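Local coordinates for protein myosin-4 (Saccharomyces cerevisiae, PDB 3MMI) that carries selected mRNAs such as ASH1 toward the bud as a type V myosin motor, recruited through SHE3, and is represented here by its globular tail, at residues I72-F77 against L135-D140; G100-L105 against D199-K204; A166-F171 against F192-E197. All blocks are in the same frame, centred on the assembly; numbering follows the deposited sequence.

Interaction 1 of 3, residues I72-F77 against L135-D140; sequences IQSSKF and LIYLND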
loop_
_atom_site.group_PDB
_atom_site.type_symbol
_atom_site.label_atom_id
_atom_site.label_comp_id
_atom_site.label_asym_id
_atom_site.label_seq_id
_atom_site.Cartn_x
_atom_site.Cartn_y
_atom_site.Cartn_z
ATOM N N ILE A 72 0.954 -32.608 -6.879
ATOM C CA ILE A 72 2.273 -32.111 -7.059
ATOM C C ILE A 72 2.381 -31.357 -8.334
ATOM O O ILE A 72 3.142 -30.447 -8.428
ATOM C CB ILE A 72 3.255 -33.230 -7.177
ATOM C CG1 ILE A 72 3.157 -34.153 -5.994
ATOM C CG2 ILE A 72 4.629 -32.689 -7.284
ATOM C CD1 ILE A 72 3.443 -35.555 -6.379
ATOM N N GLN A 73 1.641 -31.773 -9.338
ATOM C CA GLN A 73 1.658 -31.089 -10.599
ATOM C C GLN A 73 1.022 -29.722 -10.460
ATOM O O GLN A 73 1.490 -28.756 -11.010
ATOM C CB GLN A 73 0.897 -31.901 -11.625
ATOM C CG GLN A 73 1.729 -32.846 -12.396
ATOM N N SER A 74 -0.051 -29.664 -9.695
ATOM C CA SER A 74 -0.706 -28.414 -9.389
ATOM C C SER A 74 0.250 -27.430 -8.725
ATOM O O SER A 74 0.384 -26.319 -9.161
ATOM C CB SER A 74 -1.912 -28.678 -8.515
ATOM O OG SER A 74 -2.703 -27.552 -8.366
ATOM N N SER A 75 0.916 -27.855 -7.671
ATOM C CA SER A 75 1.872 -27.020 -7.047
ATOM C C SER A 75 2.895 -26.447 -8.044
ATOM O O SER A 75 3.166 -25.220 -8.026
ATOM C CB SER A 75 2.512 -27.799 -5.906
ATOM O OG SER A 75 3.919 -27.530 -5.756
ATOM N N LYS A 76 3.433 -27.294 -8.949
ATOM C CA LYS A 76 4.485 -26.812 -9.871
ATOM C C LYS A 76 3.878 -25.838 -10.875
ATOM O O LYS A 76 4.489 -24.848 -11.288
ATOM C CB LYS A 76 5.236 -27.991 -10.573
ATOM N N PHE A 77 2.699 -26.170 -11.333
ATOM C CA PHE A 77 2.041 -25.385 -12.368
ATOM C C PHE A 77 1.735 -23.990 -11.751
ATOM O O PHE A 77 2.013 -22.936 -12.342
ATOM C CB PHE A 77 0.734 -26.092 -12.780
ATOM C CG PHE A 77 -0.232 -25.205 -13.512
ATOM C CD1 PHE A 77 0.007 -24.812 -14.845
ATOM C CD2 PHE A 77 -1.376 -24.719 -12.867
ATOM C CE1 PHE A 77 -0.874 -23.956 -15.535
ATOM C CE2 PHE A 77 -2.274 -23.845 -13.533
ATOM C CZ PHE A 77 -2.019 -23.458 -14.863
ATOM N N LEU A 135 -7.515 -31.848 1.009
ATOM C CA LEU A 135 -7.855 -30.788 1.896
ATOM C C LEU A 135 -6.643 -29.996 2.460
ATOM O O LEU A 135 -6.678 -28.763 2.476
ATOM C CB LEU A 135 -8.675 -31.275 3.066
ATOM C CG LEU A 135 -10.125 -31.613 2.744
ATOM C CD1 LEU A 135 -10.796 -31.968 4.039
ATOM C CD2 LEU A 135 -10.875 -30.472 2.065
ATOM N N ILE A 136 -5.602 -30.705 2.899
ATOM C CA ILE A 136 -4.352 -30.123 3.298
ATOM C C ILE A 136 -3.653 -29.387 2.175
ATOM O O ILE A 136 -3.189 -28.265 2.422
ATOM C CB ILE A 136 -3.369 -31.187 3.871
ATOM C CG1 ILE A 136 -3.885 -31.710 5.220
ATOM C CG2 ILE A 136 -1.923 -30.677 3.982
ATOM C CD1 ILE A 136 -3.131 -32.989 5.704
ATOM N N TYR A 137 -3.533 -29.993 0.979
ATOM C CA TYR A 137 -3.008 -29.260 -0.174
ATOM C C TYR A 137 -3.738 -27.885 -0.368
ATOM O O TYR A 137 -3.121 -26.878 -0.554
ATOM C CB TYR A 137 -3.066 -30.122 -1.470
ATOM C CG TYR A 137 -2.651 -29.355 -2.654
ATOM C CD1 TYR A 137 -1.312 -29.172 -2.958
ATOM C CD2 TYR A 137 -3.650 -28.719 -3.470
ATOM C CE1 TYR A 137 -0.936 -28.417 -4.024
ATOM C CE2 TYR A 137 -3.277 -27.964 -4.600
ATOM C CZ TYR A 137 -1.935 -27.807 -4.846
ATOM O OH TYR A 137 -1.523 -27.015 -5.893
ATOM N N LEU A 138 -5.062 -27.897 -0.329
ATOM C CA LEU A 138 -5.824 -26.758 -0.725
ATOM C C LEU A 138 -5.695 -25.706 0.363
ATOM O O LEU A 138 -5.655 -24.495 0.089
ATOM C CB LEU A 138 -7.282 -27.112 -0.950
ATOM C CG LEU A 138 -7.658 -27.939 -2.198
ATOM C CD1 LEU A 138 -9.117 -28.245 -2.003
ATOM C CD2 LEU A 138 -7.448 -27.116 -3.466
ATOM N N ASN A 139 -5.624 -26.166 1.603
ATOM C CA ASN A 139 -5.333 -25.290 2.732
ATOM C C ASN A 139 -4.025 -24.563 2.550
ATOM O O ASN A 139 -3.938 -23.345 2.776
ATOM C CB ASN A 139 -5.277 -26.077 4.019
ATOM C CG ASN A 139 -5.531 -25.212 5.229
ATOM O OD1 ASN A 139 -6.627 -24.668 5.412
ATOM N ND2 ASN A 139 -4.516 -25.070 6.052
ATOM N N ASP A 140 -3.040 -25.273 2.027
ATOM C CA ASP A 140 -1.738 -24.708 1.862
ATOM C C ASP A 140 -1.774 -23.795 0.685
ATOM O O ASP A 140 -1.081 -22.783 0.695
ATOM C CB ASP A 140 -0.731 -25.809 1.645
ATOM C CG ASP A 140 0.677 -25.325 1.561
ATOM O OD1 ASP A 140 1.252 -24.892 2.570
ATOM O OD2 ASP A 140 1.243 -25.395 0.489
#

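Interaction 2 of 3, residues G100-L105 against D199-K204; sequences GGIFWL and DAVLCK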
loop_
_atom_site.group_PDB
_atom_site.type_symbol
_atom_site.label_atom_id
_atom_site.label_comp_id
_atom_site.label_asym_id
_atom_site.label_seq_id
_atom_site.Cartn_x
_atom_site.Cartn_y
_atom_site.Cartn_z
ATOM N N GLY A 100 -2.358 -2.278 -15.683
ATOM C CA GLY A 100 -1.765 -3.593 -15.626
ATOM C C GLY A 100 -1.711 -4.178 -14.218
ATOM O O GLY A 100 -2.093 -5.334 -14.026
ATOM N N GLY A 101 -1.211 -3.387 -13.270
ATOM C CA GLY A 101 -1.194 -3.744 -11.853
ATOM C C GLY A 101 -2.567 -4.206 -11.367
ATOM O O GLY A 101 -2.761 -5.343 -10.850
ATOM N N ILE A 102 -3.553 -3.379 -11.643
ATOM C CA ILE A 102 -4.898 -3.695 -11.227
ATOM C C ILE A 102 -5.509 -4.912 -11.886
ATOM O O ILE A 102 -6.114 -5.714 -11.215
ATOM C CB ILE A 102 -5.847 -2.491 -11.384
ATOM C CG1 ILE A 102 -5.435 -1.381 -10.406
ATOM C CG2 ILE A 102 -7.257 -2.871 -10.995
ATOM C CD1 ILE A 102 -6.000 0.079 -10.850
ATOM N N PHE A 103 -5.354 -5.042 -13.217
ATOM C CA PHE A 103 -5.881 -6.212 -13.940
ATOM C C PHE A 103 -5.296 -7.487 -13.303
ATOM O O PHE A 103 -6.020 -8.342 -12.909
ATOM C CB PHE A 103 -5.432 -6.133 -15.409
ATOM C CG PHE A 103 -5.760 -7.360 -16.202
ATOM C CD1 PHE A 103 -7.077 -7.595 -16.604
ATOM C CD2 PHE A 103 -4.764 -8.271 -16.565
ATOM C CE1 PHE A 103 -7.391 -8.738 -17.357
ATOM C CE2 PHE A 103 -5.084 -9.382 -17.313
ATOM C CZ PHE A 103 -6.388 -9.620 -17.710
ATOM N N TRP A 104 -3.970 -7.559 -13.184
ATOM C CA TRP A 104 -3.302 -8.778 -12.697
ATOM C C TRP A 104 -3.705 -9.059 -11.223
ATOM O O TRP A 104 -4.028 -10.202 -10.845
ATOM C CB TRP A 104 -1.763 -8.703 -12.911
ATOM C CG TRP A 104 -1.426 -8.803 -14.460
ATOM C CD1 TRP A 104 -0.867 -7.831 -15.271
ATOM C CD2 TRP A 104 -1.682 -9.931 -15.321
ATOM N NE1 TRP A 104 -0.734 -8.306 -16.557
ATOM C CE2 TRP A 104 -1.235 -9.584 -16.620
ATOM C CE3 TRP A 104 -2.238 -11.199 -15.117
ATOM C CZ2 TRP A 104 -1.334 -10.477 -17.717
ATOM C CZ3 TRP A 104 -2.321 -12.088 -16.183
ATOM C CH2 TRP A 104 -1.878 -11.718 -17.473
ATOM N N LEU A 105 -3.764 -8.004 -10.415
ATOM C CA LEU A 105 -3.991 -8.179 -9.008
ATOM C C LEU A 105 -5.417 -8.554 -8.787
ATOM O O LEU A 105 -5.717 -9.395 -7.962
ATOM C CB LEU A 105 -3.638 -6.964 -8.186
ATOM C CG LEU A 105 -2.110 -6.844 -7.975
ATOM C CD1 LEU A 105 -1.637 -5.474 -7.634
ATOM C CD2 LEU A 105 -1.557 -7.898 -7.001
ATOM N N ASP A 199 -10.428 4.980 -9.116
ATOM C CA ASP A 199 -11.626 4.295 -8.705
ATOM C C ASP A 199 -12.421 3.591 -9.848
ATOM O O ASP A 199 -12.975 2.501 -9.663
ATOM C CB ASP A 199 -12.545 5.297 -8.019
ATOM C CG ASP A 199 -13.829 4.640 -7.460
ATOM O OD1 ASP A 199 -13.848 4.179 -6.297
ATOM O OD2 ASP A 199 -14.833 4.521 -8.210
ATOM N N ALA A 200 -12.448 4.193 -11.049
ATOM C CA ALA A 200 -13.147 3.541 -12.228
ATOM C C ALA A 200 -12.494 2.270 -12.660
ATOM O O ALA A 200 -13.170 1.323 -12.999
ATOM C CB ALA A 200 -13.206 4.526 -13.444
ATOM N N VAL A 201 -11.158 2.296 -12.781
ATOM C CA VAL A 201 -10.386 1.128 -13.178
ATOM C C VAL A 201 -10.594 0.002 -12.144
ATOM O O VAL A 201 -10.933 -1.097 -12.474
ATOM C CB VAL A 201 -8.952 1.476 -13.253
ATOM C CG1 VAL A 201 -8.149 0.210 -13.578
ATOM C CG2 VAL A 201 -8.694 2.603 -14.264
ATOM N N LEU A 202 -10.521 0.341 -10.855
ATOM C CA LEU A 202 -10.815 -0.654 -9.823
ATOM C C LEU A 202 -12.188 -1.338 -10.096
ATOM O O LEU A 202 -12.292 -2.586 -10.100
ATOM C CB LEU A 202 -10.792 0.004 -8.446
ATOM C CG LEU A 202 -9.537 -0.071 -7.576
ATOM C CD1 LEU A 202 -8.346 -0.598 -8.201
ATOM C CD2 LEU A 202 -9.322 1.328 -6.873
ATOM N N CYS A 203 -13.230 -0.526 -10.341
ATOM C CA CYS A 203 -14.577 -1.103 -10.763
ATOM C C CYS A 203 -14.545 -1.779 -12.139
ATOM O O CYS A 203 -15.115 -2.822 -12.281
ATOM C CB CYS A 203 -15.681 -0.088 -10.795
ATOM S SG CYS A 203 -15.921 0.901 -9.275
ATOM N N LYS A 204 -13.826 -1.211 -13.102
ATOM C CA LYS A 204 -13.718 -1.783 -14.457
ATOM C C LYS A 204 -13.197 -3.200 -14.360
ATOM O O LYS A 204 -13.901 -4.164 -14.789
ATOM C CB LYS A 204 -12.777 -0.922 -15.353
ATOM C CG LYS A 204 -12.710 -1.388 -16.827
#

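Interaction 3 of 3, residues A166-F171 against F192-E197; sequences AHIEIF and FTFLNE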
loop_
_atom_site.group_PDB
_atom_site.type_symbol
_atom_site.label_atom_id
_atom_site.label_comp_id
_atom_site.label_asym_id
_atom_site.label_seq_id
_atom_site.Cartn_x
_atom_site.Cartn_y
_atom_site.Cartn_z
ATOM N N ALA A 166 4.178 11.825 -8.050
ATOM C CA ALA A 166 4.925 12.836 -8.871
ATOM C C ALA A 166 3.955 13.547 -9.809
ATOM O O ALA A 166 3.847 14.762 -9.834
ATOM C CB ALA A 166 6.045 12.178 -9.685
ATOM N N HIS A 167 3.194 12.734 -10.526
ATOM C CA HIS A 167 2.293 13.219 -11.526
ATOM C C HIS A 167 1.251 14.147 -10.911
ATOM O O HIS A 167 0.850 15.185 -11.488
ATOM C CB HIS A 167 1.611 12.038 -12.190
ATOM C CG HIS A 167 0.373 12.419 -12.921
ATOM N ND1 HIS A 167 -0.873 11.904 -12.580
ATOM C CD2 HIS A 167 0.161 13.281 -13.957
ATOM C CE1 HIS A 167 -1.810 12.461 -13.348
ATOM N NE2 HIS A 167 -1.210 13.303 -14.191
ATOM N N ILE A 168 0.812 13.819 -9.708
ATOM C CA ILE A 168 -0.220 14.630 -9.154
ATOM C C ILE A 168 0.436 15.699 -8.286
ATOM O O ILE A 168 -0.223 16.655 -7.885
ATOM C CB ILE A 168 -1.116 13.782 -8.299
ATOM C CG1 ILE A 168 -1.926 12.848 -9.171
ATOM C CG2 ILE A 168 -1.962 14.566 -7.473
ATOM C CD1 ILE A 168 -2.597 11.884 -8.315
ATOM N N GLU A 169 1.725 15.596 -8.016
ATOM C CA GLU A 169 2.410 16.723 -7.354
ATOM C C GLU A 169 1.978 16.922 -5.862
ATOM O O GLU A 169 1.798 18.072 -5.342
ATOM C CB GLU A 169 2.178 18.048 -8.141
ATOM C CG GLU A 169 2.629 17.984 -9.631
ATOM C CD GLU A 169 2.361 19.286 -10.383
ATOM O OE1 GLU A 169 3.290 19.972 -10.707
ATOM O OE2 GLU A 169 1.212 19.646 -10.647
ATOM N N ILE A 170 1.806 15.809 -5.163
ATOM C CA ILE A 170 1.312 15.839 -3.809
ATOM C C ILE A 170 2.083 16.785 -2.892
ATOM O O ILE A 170 1.470 17.530 -2.122
ATOM C CB ILE A 170 1.144 14.431 -3.172
ATOM C CG1 ILE A 170 -0.327 13.944 -3.329
ATOM C CG2 ILE A 170 1.162 14.521 -1.662
ATOM C CD1 ILE A 170 -0.554 12.955 -4.374
ATOM N N PHE A 171 3.385 16.827 -3.029
ATOM C CA PHE A 171 4.178 17.750 -2.313
ATOM C C PHE A 171 3.775 19.229 -2.461
ATOM O O PHE A 171 3.554 19.929 -1.462
ATOM C CB PHE A 171 5.695 17.561 -2.591
ATOM C CG PHE A 171 6.527 18.563 -1.831
ATOM C CD1 PHE A 171 6.859 18.332 -0.496
ATOM C CD2 PHE A 171 6.842 19.787 -2.388
ATOM C CE1 PHE A 171 7.599 19.332 0.275
ATOM C CE2 PHE A 171 7.536 20.787 -1.649
ATOM C CZ PHE A 171 7.965 20.563 -0.335
ATOM N N PHE A 192 -8.351 14.978 -7.534
ATOM C CA PHE A 192 -9.707 14.392 -7.507
ATOM C C PHE A 192 -10.109 13.618 -8.762
ATOM O O PHE A 192 -10.711 12.525 -8.677
ATOM C CB PHE A 192 -10.742 15.438 -7.198
ATOM C CG PHE A 192 -10.590 16.039 -5.826
ATOM C CD1 PHE A 192 -10.004 15.314 -4.781
ATOM C CD2 PHE A 192 -10.982 17.356 -5.582
ATOM C CE1 PHE A 192 -9.872 15.866 -3.478
ATOM C CE2 PHE A 192 -10.827 17.906 -4.260
ATOM C CZ PHE A 192 -10.241 17.095 -3.212
ATOM N N THR A 193 -9.621 14.099 -9.901
ATOM C CA THR A 193 -9.802 13.401 -11.140
ATOM C C THR A 193 -9.007 12.115 -11.184
ATOM O O THR A 193 -9.525 11.058 -11.663
ATOM C CB THR A 193 -9.476 14.337 -12.348
ATOM O OG1 THR A 193 -10.470 15.366 -12.339
ATOM C CG2 THR A 193 -9.562 13.591 -13.631
ATOM N N PHE A 194 -7.785 12.182 -10.671
ATOM C CA PHE A 194 -6.943 10.995 -10.623
ATOM C C PHE A 194 -7.558 9.868 -9.765
ATOM O O PHE A 194 -7.527 8.702 -10.137
ATOM C CB PHE A 194 -5.532 11.310 -10.139
ATOM C CG PHE A 194 -4.746 10.052 -9.773
ATOM C CD1 PHE A 194 -4.014 9.420 -10.697
ATOM C CD2 PHE A 194 -4.794 9.511 -8.473
ATOM C CE1 PHE A 194 -3.281 8.297 -10.403
ATOM C CE2 PHE A 194 -4.068 8.347 -8.137
ATOM C CZ PHE A 194 -3.321 7.727 -9.127
ATOM N N LEU A 195 -8.096 10.226 -8.616
ATOM C CA LEU A 195 -8.701 9.282 -7.710
ATOM C C LEU A 195 -10.027 8.768 -8.243
ATOM O O LEU A 195 -10.340 7.588 -8.021
ATOM C CB LEU A 195 -8.998 9.919 -6.331
ATOM C CG LEU A 195 -7.699 10.248 -5.546
ATOM C CD1 LEU A 195 -7.969 10.989 -4.260
ATOM C CD2 LEU A 195 -6.834 8.945 -5.319
ATOM N N ASN A 196 -10.794 9.656 -8.934
ATOM C CA ASN A 196 -12.024 9.148 -9.651
ATOM C C ASN A 196 -11.650 8.154 -10.762
ATOM O O ASN A 196 -12.311 7.207 -10.973
ATOM C CB ASN A 196 -12.888 10.294 -10.285
ATOM C CG ASN A 196 -13.523 11.218 -9.247
ATOM O OD1 ASN A 196 -13.576 12.449 -9.436
ATOM N ND2 ASN A 196 -13.930 10.664 -8.145
ATOM N N GLU A 197 -10.517 8.393 -11.400
ATOM C CA GLU A 197 -10.078 7.530 -12.463
ATOM C C GLU A 197 -9.448 6.253 -11.923
ATOM O O GLU A 197 -9.587 5.192 -12.515
ATOM C CB GLU A 197 -9.146 8.290 -13.432
ATOM C CG GLU A 197 -9.953 9.319 -14.280
ATOM C CD GLU A 197 -9.104 10.213 -15.191
ATOM O OE1 GLU A 197 -7.873 9.983 -15.322
ATOM O OE2 GLU A 197 -9.656 11.154 -15.743
#

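Interaction 1 of 3, residues I72-F77 against L135-D140
Ser74 meets the phenol of Tyr137 hydroxyl to hydroxyl, and this polar pair is the centre of a helix-to-helix contact in the all-helical globular tail, the dilute-type domain of class V myosins. Helix 71-91 carries Ser74, and helix 132-168 sends the tyrosine across to it. OG of Ser74 lies 2.8 Å from OH of Tyr137, a hydrogen bond in which either oxygen may give the proton. The angle at the phenol oxygen, from CZ through OH to OG of Ser74, is about 116°, close to what a bent phenol donor or acceptor needs, while the serine oxygen itself sits obliquely to the ring. The serine CB also closes on the phenol, 3.1 Å from OH of Tyr137. The long reach follows from the tyrosine's first torsion: with CG anti to the backbone N (chi1 175°), the ring extends from its own helix and spans the gap, where the CA atoms of Ser75 and Tyr137 are still 8.7 Å apart. A phenylalanine in its place would probably keep much of the edge packing but leave the buried Ser74 OG without its partner across this contact. Helix 53-67 also lies against the pair, Val62 touching Ser74 and Val66 touching Tyr137. One residue further along, Ser75 approaches with its backbone and its CB. Its amide N comes within 3.1 Å of OH of Tyr137, but the angle is too poor for a hydrogen bond. The backbone oxygen of Ser75 receives the hydroxyl of Ser79 within its own helix. The methylene does the remaining touching: Ser75 CB lies near the plane of the tyrosine ring, at its edge, 4.0 Å from CE1 of Tyr137.

Interaction 2 of 3, residues G100-L105 against D199-K204
Ile102 pushes its CD1 methyl between two residues of the facing helix, Val201 and Leu202, and supplies more than half of the 146 Å² buried here. The contact is wholly apolar across the two segments. Toward Val201, CD1 of Ile102 reaches CG1 at 3.5 Å, tighter than usual van der Waals contact, the two side chains meeting at a slant. Toward Leu202 the crossing is close to a right angle, and CD1 of Ile102 lies 3.6 Å from CD1 of Leu202. That same leucine methyl also touches two more carbons of the isoleucine, 3.7 Å from CG1 and 3.8 Å from CG2 of Ile102. The CB of Leu202 leaves the backbone on the far side from Ile102, yet its end bends back: the second torsion is nearly eclipsed (chi2 9°), an unusual and probably strained setting that brings CD1 round to the isoleucine.

Such nonpolar interlocking joins helix 97-108 to the C-terminal end of helix 185-204 in the helical bundle of the dilute-type tail, with the CA atoms of Ile102 and Leu202 only 6.8 Å apart. Trp156 of helix 132-168 and Val207 in a loop also touch Ile102, while His212 and Phe216 of helix 209-234 touch Leu202.

Aromatic packing is found within segment 100-105 itself. An edge of the Phe103 ring stands over the indole of Trp104, its CD2 lying 3.7 Å above the centre of that face. The indole in turn packs on Val85, Ile88 and Val89 of helix 71-91.

Polar interactions stay within helices or lead elsewhere. Backbone bonds such as Trp104 N to Gly100 O run along the first segment, and the carboxylate OD1 of Asp199 is hydrogen-bonded to NE2 of His212.

Interaction 3 of 3, residues A166-F171 against F192-E197
The ring of Phe194 takes the CD1 methyl of Ile168 over one face, and the imidazole of His167 turns its edge to the same ring. The site marks the end of a long helix in the dilute-type globular tail. Helix 132-168 closes here in a Schellman motif: Glu169, with positive phi (70°), is its C-prime residue, Ile170 N turns back to Ser165 O, and a weaker bond joins Glu169 N to Ala166 O. Glu169 is then the N-cap position of helix 170-174.

The methyl makes a CH-pi contact: CD1 of Ile168 stands 3.5 Å from the centroid of the Phe194 ring, 28° off the ring normal, displaced toward the rim. The closest carbon distances in this pair are too short to be trusted, so their tightness carries no weight. At the histidine, Phe194 CD1 lies near the imidazole plane, 4.4 Å from ND1 of His167, a looser contact at the outer border. Ile168 sits on the last turn of its helix, and its side chain meets that of Phe194 at about a right angle across the gap to helix 185-204.

Phe194 carries its CG anti to the backbone N (chi1 167°), which sends the ring out from its helix toward the isoleucine. Leu191 of the same helix also touches Ile168, and beyond the turn Ile170 packs on Leu223, Met226 and Leu227 of helix 209-234. Behind the methyl, CG1 of Ile168 lies 4.0 Å from CB of Phe194.

Two long helices tie the three contacts together. Helix 132-168 enters interaction 1 near its start and interaction 3 at its end, on opposite sides of the chain's centre, their centres about 41 Å apart. Helix 185-204 serves interactions 2 and 3, whose segments adjoin in sequence, and interaction 3 is nested inside the loop that interaction 2 closes. Chemistry varies with depth: the buried contact, interaction 2, is purely aliphatic, whereas the partly buried ones each rely on an aromatic ring, through a hydroxyl hydrogen bond in interaction 1 and through a ring face in interaction 3, where an exposed histidine borders the contact.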